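Local coordinates for ribonuclease P protein component 3 (Thermococcus kodakarensis KOD1, PDB 3WYZ) that probably serves as a protein subunit of ribonuclease P, the RNA-protein complex that cleaves the 5' leader from precursor tRNA, at residues A[19-24]-A[60-65]; A[76-81]-A[99-104]; A[140-145]-A[182-187]; A[161-166]-A[196-201]. One frame throughout, in Å; residues are numbered along the deposited sequence. Where two conformers were deposited one is given.

Contact 1 (A[19-24]-A[60-65]); sequences RDEEAH and GKYGKV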
loop_
_atom_site.group_PDB
_atom_site.type_symbol
_atom_site.label_atom_id
_atom_site.label_comp_id
_atom_site.label_asym_id
_atom_site.label_seq_id
_atom_site.Cartn_x
_atom_site.Cartn_y
_atom_site.Cartn_z
ATOM N N ARG A 19 9.409 1.471 -5.109
ATOM C CA ARG A 19 9.634 0.390 -6.071
ATOM C C ARG A 19 10.872 0.566 -6.955
ATOM O O ARG A 19 11.070 -0.206 -7.891
ATOM C CB ARG A 19 8.389 0.239 -6.944
ATOM C CG ARG A 19 7.144 -0.127 -6.156
ATOM C CD ARG A 19 5.867 0.277 -6.869
ATOM N NE ARG A 19 4.697 0.078 -6.020
ATOM C CZ ARG A 19 3.439 0.230 -6.422
ATOM N NH1 ARG A 19 3.165 0.581 -7.675
ATOM N NH2 ARG A 19 2.445 0.024 -5.565
ATOM N N ASP A 20 11.707 1.555 -6.636
ATOM C CA ASP A 20 12.883 1.901 -7.443
ATOM C C ASP A 20 14.123 2.066 -6.551
ATOM O O ASP A 20 14.022 2.562 -5.423
ATOM C CB ASP A 20 12.598 3.199 -8.213
ATOM C CG ASP A 20 13.701 3.567 -9.188
ATOM O OD1 ASP A 20 13.906 2.826 -10.171
ATOM O OD2 ASP A 20 14.352 4.613 -8.989
ATOM N N GLU A 21 15.281 1.642 -7.061
ATOM C CA GLU A 21 16.555 1.750 -6.333
ATOM C C GLU A 21 16.861 3.170 -5.869
ATOM O O GLU A 21 17.095 3.401 -4.678
ATOM C CB GLU A 21 17.726 1.288 -7.202
ATOM C CG GLU A 21 18.192 -0.132 -6.956
ATOM C CD GLU A 21 19.539 -0.431 -7.599
ATOM O OE1 GLU A 21 20.012 0.373 -8.435
ATOM O OE2 GLU A 21 20.129 -1.478 -7.265
ATOM N N GLU A 22 16.882 4.110 -6.817
ATOM C CA GLU A 22 17.220 5.500 -6.507
ATOM C C GLU A 22 16.185 6.147 -5.588
ATOM O O GLU A 22 16.525 6.974 -4.744
ATOM C CB GLU A 22 17.366 6.330 -7.786
ATOM C CG GLU A 22 18.554 5.933 -8.649
ATOM C CD GLU A 22 18.779 6.890 -9.806
ATOM O OE1 GLU A 22 18.706 8.120 -9.582
ATOM O OE2 GLU A 22 19.032 6.412 -10.939
ATOM N N ALA A 23 14.922 5.773 -5.773
ATOM C CA ALA A 23 13.838 6.235 -4.911
ATOM C C ALA A 23 14.063 5.763 -3.474
ATOM O O ALA A 23 13.878 6.525 -2.527
ATOM C CB ALA A 23 12.497 5.726 -5.433
ATOM N N HIS A 24 14.471 4.505 -3.332
ATOM C CA HIS A 24 14.752 3.916 -2.027
ATOM C C HIS A 24 15.902 4.628 -1.308
ATOM O O HIS A 24 15.762 5.001 -0.147
ATOM C CB HIS A 24 15.076 2.431 -2.180
ATOM C CG HIS A 24 15.173 1.701 -0.879
ATOM N ND1 HIS A 24 14.150 0.916 -0.390
ATOM C CD2 HIS A 24 16.170 1.634 0.034
ATOM C CE1 HIS A 24 14.517 0.395 0.766
ATOM N NE2 HIS A 24 15.735 0.821 1.049
ATOM N N GLY A 60 18.665 -8.948 1.410
ATOM C CA GLY A 60 20.069 -8.609 1.637
ATOM C C GLY A 60 20.437 -7.228 1.127
ATOM O O GLY A 60 21.343 -6.592 1.647
ATOM N N LYS A 61 19.728 -6.766 0.104
ATOM C CA LYS A 61 19.994 -5.469 -0.514
ATOM C C LYS A 61 19.283 -4.318 0.208
ATOM O O LYS A 61 19.899 -3.288 0.496
ATOM C CB LYS A 61 19.587 -5.512 -1.992
ATOM C CG LYS A 61 19.674 -4.191 -2.736
ATOM C CD LYS A 61 21.066 -3.580 -2.688
ATOM C CE LYS A 61 21.124 -2.293 -3.496
ATOM N NZ LYS A 61 20.844 -2.524 -4.943
ATOM N N TYR A 62 17.990 -4.490 0.482
ATOM C CA TYR A 62 17.155 -3.417 1.040
ATOM C C TYR A 62 16.741 -3.595 2.501
ATOM O O TYR A 62 16.394 -2.614 3.159
ATOM C CB TYR A 62 15.894 -3.255 0.203
ATOM C CG TYR A 62 16.159 -2.968 -1.250
ATOM C CD1 TYR A 62 16.514 -1.694 -1.673
ATOM C CD2 TYR A 62 16.047 -3.973 -2.204
ATOM C CE1 TYR A 62 16.756 -1.431 -3.008
ATOM C CE2 TYR A 62 16.279 -3.721 -3.538
ATOM C CZ TYR A 62 16.630 -2.452 -3.937
ATOM O OH TYR A 62 16.856 -2.213 -5.273
ATOM N N GLY A 63 16.748 -4.829 2.996
ATOM C CA GLY A 63 16.340 -5.123 4.371
ATOM C C GLY A 63 14.880 -5.527 4.455
ATOM O O GLY A 63 14.564 -6.714 4.553
ATOM N N LYS A 64 13.993 -4.532 4.431
ATOM C CA LYS A 64 12.549 -4.766 4.452
ATOM C C LYS A 64 12.020 -4.836 3.024
ATOM O O LYS A 64 12.285 -3.948 2.211
ATOM C CB LYS A 64 11.834 -3.652 5.216
ATOM C CG LYS A 64 12.222 -3.554 6.684
ATOM C CD LYS A 64 11.623 -4.701 7.474
ATOM C CE LYS A 64 11.907 -4.607 8.968
ATOM N NZ LYS A 64 11.516 -5.825 9.742
ATOM N N VAL A 65 11.271 -5.890 2.723
ATOM C CA VAL A 65 10.782 -6.125 1.373
ATOM C C VAL A 65 9.285 -6.421 1.379
ATOM O O VAL A 65 8.798 -7.204 2.203
ATOM C CB VAL A 65 11.548 -7.289 0.687
ATOM C CG1 VAL A 65 10.974 -7.585 -0.692
ATOM C CG2 VAL A 65 13.028 -6.951 0.561
#
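Tyr62 leans across to His24 and Glu21, and its side chain is the one to follow outward. CB, the first atom, already lies beside the imidazole, 3.9 Å from His24 CE1. With CG anti to the carbonyl carbon (chi1 -57°), the ring turns its CD1 edge onto the histidine: Tyr62 CD1 sits above the middle of the imidazole, 3.7 Å from His24 CG, and CE1 follows on toward that same carbon. This is a T-shaped pair, with the tyrosine edge pointing into the histidine face, centroids 4.8 Å apart and planes at 61°. At the tip, Tyr62 OH comes to 3.0 Å from Glu21 CG, near the plane of the phenol. One face of the phenol is covered by CG of its own neighbour Lys61. The lysine chain then bends so that Lys61 NZ bridges to Glu21 OE2 at 2.6 Å, meeting it from above the carboxylate plane, in a salt bridge between two exposed residues. An alanine in place of His24 would probably leave the tyrosine edge without its mate, though Phe36 would still stack on the ring. The contact joins the first turn of helix 21-30 to the last turn of helix 48-62, two outer helices of the TIM-barrel-like fold. Strand 33-41 lies next to both: its Phe36 stacks on Tyr62 and also touches His24, as does Val34.

Contact 2 (A[76-81]-A[99-104]); sequences LIREVK and NRMAIE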
loop_
_atom_site.group_PDB
_atom_site.type_symbol
_atom_site.label_atom_id
_atom_site.label_comp_id
_atom_site.label_asym_id
_atom_site.label_seq_id
_atom_site.Cartn_x
_atom_site.Cartn_y
_atom_site.Cartn_z
ATOM N N LEU A 76 -4.787 -16.838 -7.070
ATOM C CA LEU A 76 -3.354 -16.579 -6.886
ATOM C C LEU A 76 -3.043 -15.880 -5.557
ATOM O O LEU A 76 -1.987 -16.112 -4.971
ATOM C CB LEU A 76 -2.800 -15.748 -8.049
ATOM C CG LEU A 76 -2.506 -16.486 -9.362
ATOM C CD1 LEU A 76 -3.647 -17.382 -9.826
ATOM C CD2 LEU A 76 -2.170 -15.475 -10.439
ATOM N N ILE A 77 -3.964 -15.036 -5.091
ATOM C CA ILE A 77 -3.800 -14.327 -3.820
ATOM C C ILE A 77 -3.765 -15.331 -2.672
ATOM O O ILE A 77 -2.928 -15.215 -1.773
ATOM C CB ILE A 77 -4.920 -13.275 -3.575
ATOM C CG1 ILE A 77 -4.673 -11.995 -4.385
ATOM C CG2 ILE A 77 -4.996 -12.885 -2.100
ATOM C CD1 ILE A 77 -4.773 -12.147 -5.885
ATOM N N ARG A 78 -4.671 -16.307 -2.705
ATOM C CA ARG A 78 -4.713 -17.364 -1.688
ATOM C C ARG A 78 -3.474 -18.250 -1.765
ATOM O O ARG A 78 -2.905 -18.626 -0.742
ATOM C CB ARG A 78 -5.964 -18.233 -1.849
ATOM C CG ARG A 78 -6.330 -19.018 -0.598
ATOM C CD ARG A 78 -7.386 -20.081 -0.865
ATOM N NE ARG A 78 -8.620 -19.532 -1.434
ATOM C CZ ARG A 78 -8.951 -19.538 -2.729
ATOM N NH1 ARG A 78 -8.149 -20.067 -3.653
ATOM N NH2 ARG A 78 -10.109 -19.004 -3.109
ATOM N N GLU A 79 -3.065 -18.576 -2.987
ATOM C CA GLU A 79 -1.938 -19.475 -3.211
ATOM C C GLU A 79 -0.628 -18.880 -2.702
ATOM O O GLU A 79 0.157 -19.573 -2.062
ATOM C CB GLU A 79 -1.826 -19.830 -4.701
ATOM C CG GLU A 79 -0.818 -20.928 -5.021
ATOM C CD GLU A 79 -1.103 -22.245 -4.308
ATOM O OE1 GLU A 79 -2.291 -22.600 -4.141
ATOM O OE2 GLU A 79 -0.133 -22.932 -3.919
ATOM N N VAL A 80 -0.407 -17.598 -2.981
ATOM C CA VAL A 80 0.795 -16.898 -2.516
ATOM C C VAL A 80 0.784 -16.718 -0.990
ATOM O O VAL A 80 1.817 -16.853 -0.337
ATOM C CB VAL A 80 0.952 -15.529 -3.212
ATOM C CG1 VAL A 80 2.112 -14.739 -2.620
ATOM C CG2 VAL A 80 1.159 -15.713 -4.710
ATOM N N LYS A 81 -0.388 -16.424 -0.433
ATOM C CA LYS A 81 -0.548 -16.263 1.012
ATOM C C LYS A 81 -0.256 -17.558 1.784
ATOM O O LYS A 81 0.269 -17.511 2.900
ATOM C CB LYS A 81 -1.966 -15.774 1.332
ATOM C CG LYS A 81 -2.207 -15.394 2.788
ATOM C CD LYS A 81 -1.452 -14.129 3.169
ATOM C CE LYS A 81 -1.707 -13.739 4.616
ATOM N NZ LYS A 81 -0.952 -14.593 5.575
ATOM N N ASN A 99 -10.033 -6.819 -5.049
ATOM C CA ASN A 99 -10.218 -6.060 -3.817
ATOM C C ASN A 99 -10.822 -6.919 -2.709
ATOM O O ASN A 99 -10.356 -6.880 -1.577
ATOM C CB ASN A 99 -11.108 -4.833 -4.055
ATOM C CG ASN A 99 -10.412 -3.740 -4.842
ATOM O OD1 ASN A 99 -9.290 -3.908 -5.291
ATOM N ND2 ASN A 99 -11.090 -2.617 -5.022
ATOM N N ARG A 100 -11.850 -7.693 -3.044
ATOM C CA ARG A 100 -12.519 -8.569 -2.080
ATOM C C ARG A 100 -11.626 -9.726 -1.636
ATOM O O ARG A 100 -11.523 -10.009 -0.440
ATOM C CB ARG A 100 -13.821 -9.115 -2.674
ATOM C CG ARG A 100 -14.731 -9.820 -1.671
ATOM C CD ARG A 100 -15.673 -10.806 -2.357
ATOM N NE ARG A 100 -14.943 -11.930 -2.951
ATOM C CZ ARG A 100 -15.500 -12.934 -3.630
ATOM N NH1 ARG A 100 -16.817 -12.987 -3.819
ATOM N NH2 ARG A 100 -14.729 -13.901 -4.122
ATOM N N MET A 101 -10.982 -10.388 -2.594
ATOM C CA MET A 101 -10.145 -11.555 -2.300
ATOM C C MET A 101 -8.883 -11.191 -1.520
ATOM O O MET A 101 -8.396 -11.988 -0.718
ATOM C CB MET A 101 -9.751 -12.277 -3.590
ATOM C CG MET A 101 -9.043 -13.612 -3.367
ATOM S SD MET A 101 -10.039 -14.799 -2.437
ATOM C CE MET A 101 -8.882 -16.151 -2.265
ATOM N N ALA A 102 -8.345 -10.001 -1.771
ATOM C CA ALA A 102 -7.211 -9.499 -1.001
ATOM C C ALA A 102 -7.593 -9.326 0.468
ATOM O O ALA A 102 -6.824 -9.687 1.358
ATOM C CB ALA A 102 -6.726 -8.183 -1.577
ATOM N N ILE A 103 -8.786 -8.788 0.706
ATOM C CA ILE A 103 -9.314 -8.609 2.057
ATOM C C ILE A 103 -9.594 -9.958 2.706
ATOM O O ILE A 103 -9.165 -10.206 3.838
ATOM C CB ILE A 103 -10.628 -7.787 2.066
ATOM C CG1 ILE A 103 -10.399 -6.354 1.546
ATOM C CG2 ILE A 103 -11.248 -7.765 3.464
ATOM C CD1 ILE A 103 -9.417 -5.533 2.352
ATOM N N GLU A 104 -10.328 -10.811 1.988
ATOM C CA GLU A 104 -10.737 -12.130 2.501
ATOM C C GLU A 104 -9.547 -13.000 2.918
ATOM O O GLU A 104 -9.600 -13.687 3.939
ATOM C CB GLU A 104 -11.598 -12.874 1.466
ATOM C CG GLU A 104 -13.026 -12.348 1.356
ATOM C CD GLU A 104 -13.833 -12.980 0.223
ATOM O OE1 GLU A 104 -13.238 -13.433 -0.785
ATOM O OE2 GLU A 104 -15.079 -13.009 0.334
#
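Met101 O is hydrogen-bonded to Ser105 OG, just past the end of its helix, and the CG2 methyl of Ile77, from helix 74-83, merely packs on it, 3.8 Å away. That methyl branch also reaches over to Ala102 CA, and Ile77 CB lies 4.1 Å from Met101 CG. Toward the surface, the methionine chain bends at chi2 (59°) and carries its methyl under the guanidinium of Arg78. Met101 CE sits over one face of that group, off toward its rim, 3.2 Å from Arg78 NH2, and it also touches Arg78 CB at 3.6 Å. The two segments, axes 9.5 Å apart and crossing at -25°, belong to successive outer helices of the TIM-barrel-like fold, packed on strand 88-92, where Ile77 and Ala102 both rest on Val91. Neither a hydrogen bond nor a salt bridge spans the pair, so the joint depends on apolar fit; the exposed arginine takes part through CB and the face of its guanidinium, and its charge is not paired across the contact.

Contact 3 (A[140-145]-A[182-187]); sequences SLSPLL and RWEVRG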
loop_
_atom_site.group_PDB
_atom_site.type_symbol
_atom_site.label_atom_id
_atom_site.label_comp_id
_atom_site.label_asym_id
_atom_site.label_seq_id
_atom_site.Cartn_x
_atom_site.Cartn_y
_atom_site.Cartn_z
ATOM N N SER A 140 -2.007 5.449 -1.975
ATOM C CA SER A 140 -0.857 5.770 -2.819
ATOM C C SER A 140 -0.985 7.180 -3.379
ATOM O O SER A 140 -2.045 7.574 -3.839
ATOM C CB SER A 140 -0.726 4.762 -3.966
ATOM O OG SER A 140 -1.773 4.928 -4.916
ATOM N N LEU A 141 0.110 7.929 -3.344
ATOM C CA LEU A 141 0.174 9.248 -3.962
ATOM C C LEU A 141 0.453 9.166 -5.473
ATOM O O LEU A 141 0.182 10.118 -6.201
ATOM C CB LEU A 141 1.248 10.084 -3.264
ATOM C CG LEU A 141 1.586 11.477 -3.796
ATOM C CD1 LEU A 141 0.371 12.395 -3.887
ATOM C CD2 LEU A 141 2.656 12.103 -2.920
ATOM N N SER A 142 0.971 8.025 -5.935
ATOM C CA SER A 142 1.441 7.854 -7.317
ATOM C C SER A 142 0.448 8.279 -8.412
ATOM O O SER A 142 0.832 8.997 -9.330
ATOM C CB SER A 142 1.871 6.399 -7.566
ATOM O OG SER A 142 2.719 6.323 -8.689
ATOM N N PRO A 143 -0.823 7.832 -8.329
ATOM C CA PRO A 143 -1.793 8.194 -9.375
ATOM C C PRO A 143 -2.025 9.705 -9.534
ATOM O O PRO A 143 -2.299 10.163 -10.636
ATOM C CB PRO A 143 -3.086 7.504 -8.913
ATOM C CG PRO A 143 -2.650 6.436 -7.970
ATOM C CD PRO A 143 -1.436 6.982 -7.290
ATOM N N LEU A 144 -1.904 10.461 -8.445
ATOM C CA LEU A 144 -2.140 11.905 -8.476
ATOM C C LEU A 144 -1.077 12.690 -9.242
ATOM O O LEU A 144 -1.381 13.742 -9.801
ATOM C CB LEU A 144 -2.260 12.462 -7.058
ATOM C CG LEU A 144 -3.527 12.091 -6.297
ATOM C CD1 LEU A 144 -3.396 12.516 -4.845
ATOM C CD2 LEU A 144 -4.749 12.740 -6.931
ATOM N N LEU A 145 0.156 12.187 -9.264
ATOM C CA LEU A 145 1.235 12.836 -10.014
ATOM C C LEU A 145 1.042 12.681 -11.514
ATOM O O LEU A 145 1.418 13.564 -12.281
ATOM C CB LEU A 145 2.609 12.272 -9.632
ATOM C CG LEU A 145 3.206 12.596 -8.255
ATOM C CD1 LEU A 145 2.897 14.013 -7.800
ATOM C CD2 LEU A 145 2.732 11.614 -7.205
ATOM N N ARG A 182 12.765 8.161 -8.640
ATOM C CA ARG A 182 13.253 9.081 -7.610
ATOM C C ARG A 182 12.418 10.360 -7.517
ATOM O O ARG A 182 12.374 11.011 -6.471
ATOM C CB ARG A 182 14.727 9.439 -7.873
ATOM C CG ARG A 182 14.952 10.317 -9.097
ATOM C CD ARG A 182 16.411 10.344 -9.527
ATOM N NE ARG A 182 17.333 10.451 -8.394
ATOM C CZ ARG A 182 17.586 11.566 -7.716
ATOM N NH1 ARG A 182 16.992 12.714 -8.030
ATOM N NH2 ARG A 182 18.441 11.533 -6.700
ATOM N N TRP A 183 11.759 10.707 -8.621
ATOM C CA TRP A 183 10.969 11.930 -8.719
ATOM C C TRP A 183 9.633 11.843 -7.976
ATOM O O TRP A 183 9.095 12.865 -7.543
ATOM C CB TRP A 183 10.724 12.264 -10.196
ATOM C CG TRP A 183 11.990 12.243 -11.009
ATOM C CD1 TRP A 183 12.301 11.385 -12.030
ATOM C CD2 TRP A 183 13.125 13.096 -10.842
ATOM N NE1 TRP A 183 13.555 11.662 -12.516
ATOM C CE2 TRP A 183 14.085 12.707 -11.807
ATOM C CE3 TRP A 183 13.426 14.155 -9.975
ATOM C CZ2 TRP A 183 15.321 13.343 -11.927
ATOM C CZ3 TRP A 183 14.659 14.784 -10.095
ATOM C CH2 TRP A 183 15.587 14.375 -11.064
ATOM N N GLU A 184 9.110 10.627 -7.828
ATOM C CA GLU A 184 7.815 10.402 -7.181
ATOM C C GLU A 184 7.898 10.256 -5.652
ATOM O O GLU A 184 6.869 10.141 -4.988
ATOM C CB GLU A 184 7.142 9.166 -7.784
ATOM C CG GLU A 184 6.902 9.276 -9.283
ATOM C CD GLU A 184 6.144 8.095 -9.853
ATOM O OE1 GLU A 184 5.901 7.115 -9.117
ATOM O OE2 GLU A 184 5.786 8.143 -11.048
ATOM N N VAL A 185 9.110 10.260 -5.097
ATOM C CA VAL A 185 9.294 10.193 -3.648
ATOM C C VAL A 185 9.027 11.569 -3.040
ATOM O O VAL A 185 9.576 12.565 -3.494
ATOM C CB VAL A 185 10.726 9.743 -3.278
ATOM C CG1 VAL A 185 10.890 9.607 -1.772
ATOM C CG2 VAL A 185 11.060 8.418 -3.951
ATOM N N ARG A 186 8.185 11.612 -2.010
ATOM C CA ARG A 186 7.879 12.851 -1.294
ATOM C C ARG A 186 8.113 12.643 0.201
ATOM O O ARG A 186 7.959 11.539 0.719
ATOM C CB ARG A 186 6.426 13.269 -1.526
ATOM C CG ARG A 186 6.015 13.449 -2.982
ATOM C CD ARG A 186 6.467 14.772 -3.591
ATOM N NE ARG A 186 7.505 14.591 -4.609
ATOM C CZ ARG A 186 8.699 15.190 -4.620
ATOM N NH1 ARG A 186 9.547 14.927 -5.609
ATOM N NH2 ARG A 186 9.062 16.051 -3.664
ATOM N N GLY A 187 8.472 13.718 0.893
ATOM C CA GLY A 187 8.794 13.646 2.316
ATOM C C GLY A 187 7.570 13.425 3.188
ATOM O O GLY A 187 6.442 13.574 2.718
#
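Glu184 loses more surface in this contact than any other residue, with Leu145 and Arg186 next. Its chain runs straight out beyond CG toward Ser142, and Glu184 OE1 ends 3.3 Å from Ser142 OG. The firm polar partner of OE1 lies elsewhere, in the backbone N of Glu180, which pins the carboxylate from its own loop; a glycerol, presumably left from crystallisation, is bound close to the serine side chain. Leu145 covers the loop more loosely, its CD2 coming no nearer than 4.9 Å, to Glu184 O. Arg186 packs its CG against Leu141 CD2 at 3.6 Å, the two side chains meeting at a slant. Leu141 extends its branch toward the arginine because CG is anti to the backbone N (chi1 175°). All this happens at the C-terminal edge of the parallel sheet of a TIM-barrel-like fold: segment 140-145 leaves strand 136-140, the loop holding 182-187 follows the adjacent strand 173-176, and Leu141 is still bonded through its backbone to Thr176. Beyond CG the arginine folds back on its own loop, bent at chi2 and chi3, and Arg186 NH1 donates to Trp183 O at 2.9 Å. The bond is nearly straight at the hydrogen (168°) and lies in the guanidinium plane, although the donor stands above the plane of the carbonyl. Leu141 goes on to meet Leu191 and Leu194 of helix 188-198.

Contact 4 (A[161-166]-A[196-201]); sequences KTWQLV and INIGME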
loop_
_atom_site.group_PDB
_atom_site.type_symbol
_atom_site.label_atom_id
_atom_site.label_comp_id
_atom_site.label_asym_id
_atom_site.label_seq_id
_atom_site.Cartn_x
_atom_site.Cartn_y
_atom_site.Cartn_z
ATOM N N LYS A 161 -13.804 9.112 -0.124
ATOM C CA LYS A 161 -14.833 8.105 0.178
ATOM C C LYS A 161 -14.238 6.915 0.934
ATOM O O LYS A 161 -14.824 6.426 1.900
ATOM C CB LYS A 161 -15.526 7.597 -1.098
ATOM C CG LYS A 161 -16.340 8.645 -1.853
ATOM C CD LYS A 161 -17.570 8.037 -2.522
ATOM C CE LYS A 161 -18.090 8.895 -3.673
ATOM N NZ LYS A 161 -19.520 8.605 -4.000
ATOM N N THR A 162 -13.077 6.453 0.482
ATOM C CA THR A 162 -12.390 5.341 1.116
ATOM C C THR A 162 -11.914 5.707 2.523
ATOM O O THR A 162 -12.013 4.897 3.445
ATOM C CB THR A 162 -11.194 4.874 0.272
ATOM O OG1 THR A 162 -11.647 4.494 -1.035
ATOM C CG2 THR A 162 -10.508 3.700 0.915
ATOM N N TRP A 163 -11.395 6.918 2.692
ATOM C CA TRP A 163 -10.958 7.368 4.013
ATOM C C TRP A 163 -12.120 7.372 5.011
ATOM O O TRP A 163 -11.978 6.889 6.122
ATOM C CB TRP A 163 -10.317 8.757 3.944
ATOM C CG TRP A 163 -10.266 9.454 5.277
ATOM C CD1 TRP A 163 -10.865 10.627 5.605
ATOM C CD2 TRP A 163 -9.605 8.993 6.466
ATOM N NE1 TRP A 163 -10.610 10.942 6.922
ATOM C CE2 TRP A 163 -9.845 9.952 7.474
ATOM C CE3 TRP A 163 -8.845 7.860 6.775
ATOM C CZ2 TRP A 163 -9.337 9.825 8.773
ATOM C CZ3 TRP A 163 -8.339 7.730 8.072
ATOM C CH2 TRP A 163 -8.596 8.712 9.056
ATOM N N GLN A 164 -13.265 7.912 4.607
ATOM C CA GLN A 164 -14.434 8.015 5.484
ATOM C C GLN A 164 -14.900 6.639 5.961
ATOM O O GLN A 164 -15.335 6.480 7.090
ATOM C CB GLN A 164 -15.585 8.728 4.763
ATOM C CG GLN A 164 -15.348 10.213 4.507
ATOM C CD GLN A 164 -16.334 10.809 3.510
ATOM O OE1 GLN A 164 -17.529 10.533 3.564
ATOM N NE2 GLN A 164 -15.836 11.633 2.599
ATOM N N LEU A 165 -14.814 5.651 5.067
ATOM C CA LEU A 165 -15.148 4.260 5.385
ATOM C C LEU A 165 -14.087 3.636 6.289
ATOM O O LEU A 165 -14.414 3.060 7.319
ATOM C CB LEU A 165 -15.285 3.426 4.104
ATOM C CG LEU A 165 -16.584 3.632 3.324
ATOM C CD1 LEU A 165 -16.473 3.071 1.910
ATOM C CD2 LEU A 165 -17.752 3.000 4.064
ATOM N N VAL A 166 -12.824 3.751 5.881
ATOM C CA VAL A 166 -11.679 3.307 6.675
ATOM C C VAL A 166 -11.755 3.842 8.108
ATOM O O VAL A 166 -11.545 3.099 9.071
ATOM C CB VAL A 166 -10.348 3.764 6.022
ATOM C CG1 VAL A 166 -9.199 3.763 7.016
ATOM C CG2 VAL A 166 -10.003 2.892 4.817
ATOM N N ILE A 196 -4.401 15.159 4.833
ATOM C CA ILE A 196 -5.238 16.314 5.156
ATOM C C ILE A 196 -6.165 16.672 3.986
ATOM O O ILE A 196 -7.336 16.978 4.207
ATOM C CB ILE A 196 -4.391 17.549 5.550
ATOM C CG1 ILE A 196 -3.604 17.275 6.837
ATOM C CG2 ILE A 196 -5.275 18.779 5.740
ATOM C CD1 ILE A 196 -2.383 18.158 6.999
ATOM N N ASN A 197 -5.652 16.621 2.756
ATOM C CA ASN A 197 -6.482 16.850 1.560
ATOM C C ASN A 197 -7.654 15.883 1.458
ATOM O O ASN A 197 -8.738 16.256 1.021
ATOM C CB ASN A 197 -5.651 16.724 0.281
ATOM C CG ASN A 197 -4.737 17.908 0.051
ATOM O OD1 ASN A 197 -4.527 18.737 0.938
ATOM N ND2 ASN A 197 -4.179 17.988 -1.151
ATOM N N ILE A 198 -7.409 14.635 1.841
ATOM C CA ILE A 198 -8.406 13.572 1.795
ATOM C C ILE A 198 -9.386 13.666 2.963
ATOM O O ILE A 198 -10.423 13.013 2.952
ATOM C CB ILE A 198 -7.702 12.188 1.765
ATOM C CG1 ILE A 198 -6.857 12.055 0.496
ATOM C CG2 ILE A 198 -8.685 11.035 1.831
ATOM C CD1 ILE A 198 -7.573 12.439 -0.771
ATOM N N GLY A 199 -9.062 14.471 3.969
ATOM C CA GLY A 199 -9.961 14.705 5.100
ATOM C C GLY A 199 -9.480 14.193 6.443
ATOM O O GLY A 199 -10.262 14.147 7.395
ATOM N N MET A 200 -8.206 13.806 6.525
ATOM C CA MET A 200 -7.626 13.346 7.777
ATOM C C MET A 200 -7.299 14.537 8.673
ATOM O O MET A 200 -6.979 15.619 8.192
ATOM C CB MET A 200 -6.359 12.530 7.510
ATOM C CG MET A 200 -6.566 11.345 6.579
ATOM S SD MET A 200 -5.101 10.310 6.438
ATOM C CE MET A 200 -5.126 9.569 8.055
ATOM N N GLU A 201 -7.386 14.334 9.979
ATOM C CA GLU A 201 -6.926 15.337 10.927
ATOM C C GLU A 201 -5.412 15.175 11.026
ATOM O O GLU A 201 -4.849 14.183 10.549
ATOM C CB GLU A 201 -7.574 15.152 12.307
ATOM C CG GLU A 201 -9.100 15.200 12.314
ATOM C CD GLU A 201 -9.682 16.557 11.940
ATOM O OE1 GLU A 201 -8.936 17.561 11.908
ATOM O OE2 GLU A 201 -10.907 16.621 11.686
#
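Trp163 and Met200 form the dense half of this contact. Met200 was modelled in two conformations, and its contacts described here hold for one of them. In that one the methionine chain passes over one face of the indole: Met200 CG stands 3.8 Å from the centroid of the six-membered ring, 14° off its normal, a CH-pi contact. The sulfur also lies above this ring, making a Met-aromatic contact, and Met200 CE comes within 3.7 Å of Trp163 CZ3. Nearer the helix, Ile198 CG2 packs on Trp163 CB at 3.5 Å. The indole reaches across because CG is anti to the backbone N (chi1 161°), which sends the ring away from helix 149-168. At NE1 and CD1 the nearest atoms are backbone ones: Trp163 NE1 is 3.3 Å from Gly199 O, and Trp163 CD1 is 3.6 Å from Ile198 O. Here the packing gives way to solvent, for Gly199, which ends helix 188-198 in a Schellman motif with positive phi, is exposed. Replacing Trp163 with an alanine would probably open a gap under Met200 and take away one of the partners of Ile198. The tryptophan thus spans from helix 149-168 to the turn between helices 188-198 and 202-209, touching Glu204 of the latter; behind it, Thr162 and Val166 turn to strand 136-140.

Overall arrangement
Contacts 2 and 4 are largely buried and contacts 1 and 3 lie at the surface, and their chemistry follows. The buried pair rely on methionine, one under a guanidinium and the other over an indole, with no clear hydrogen bond across; the surface pair bring carboxylates and basic side chains into play, though only contact 1 closes a salt bridge. Contacts 1 and 3 touch: Glu22 bridges to Arg182, and Ala23 packs on Val185, tying helix 21-30 to the loop after strand 173-176. Contacts 3 and 4 bracket helix 188-198, one just before its start and the other at its end. Contact 2 stands apart, its centre about 24 Å from that of contact 1.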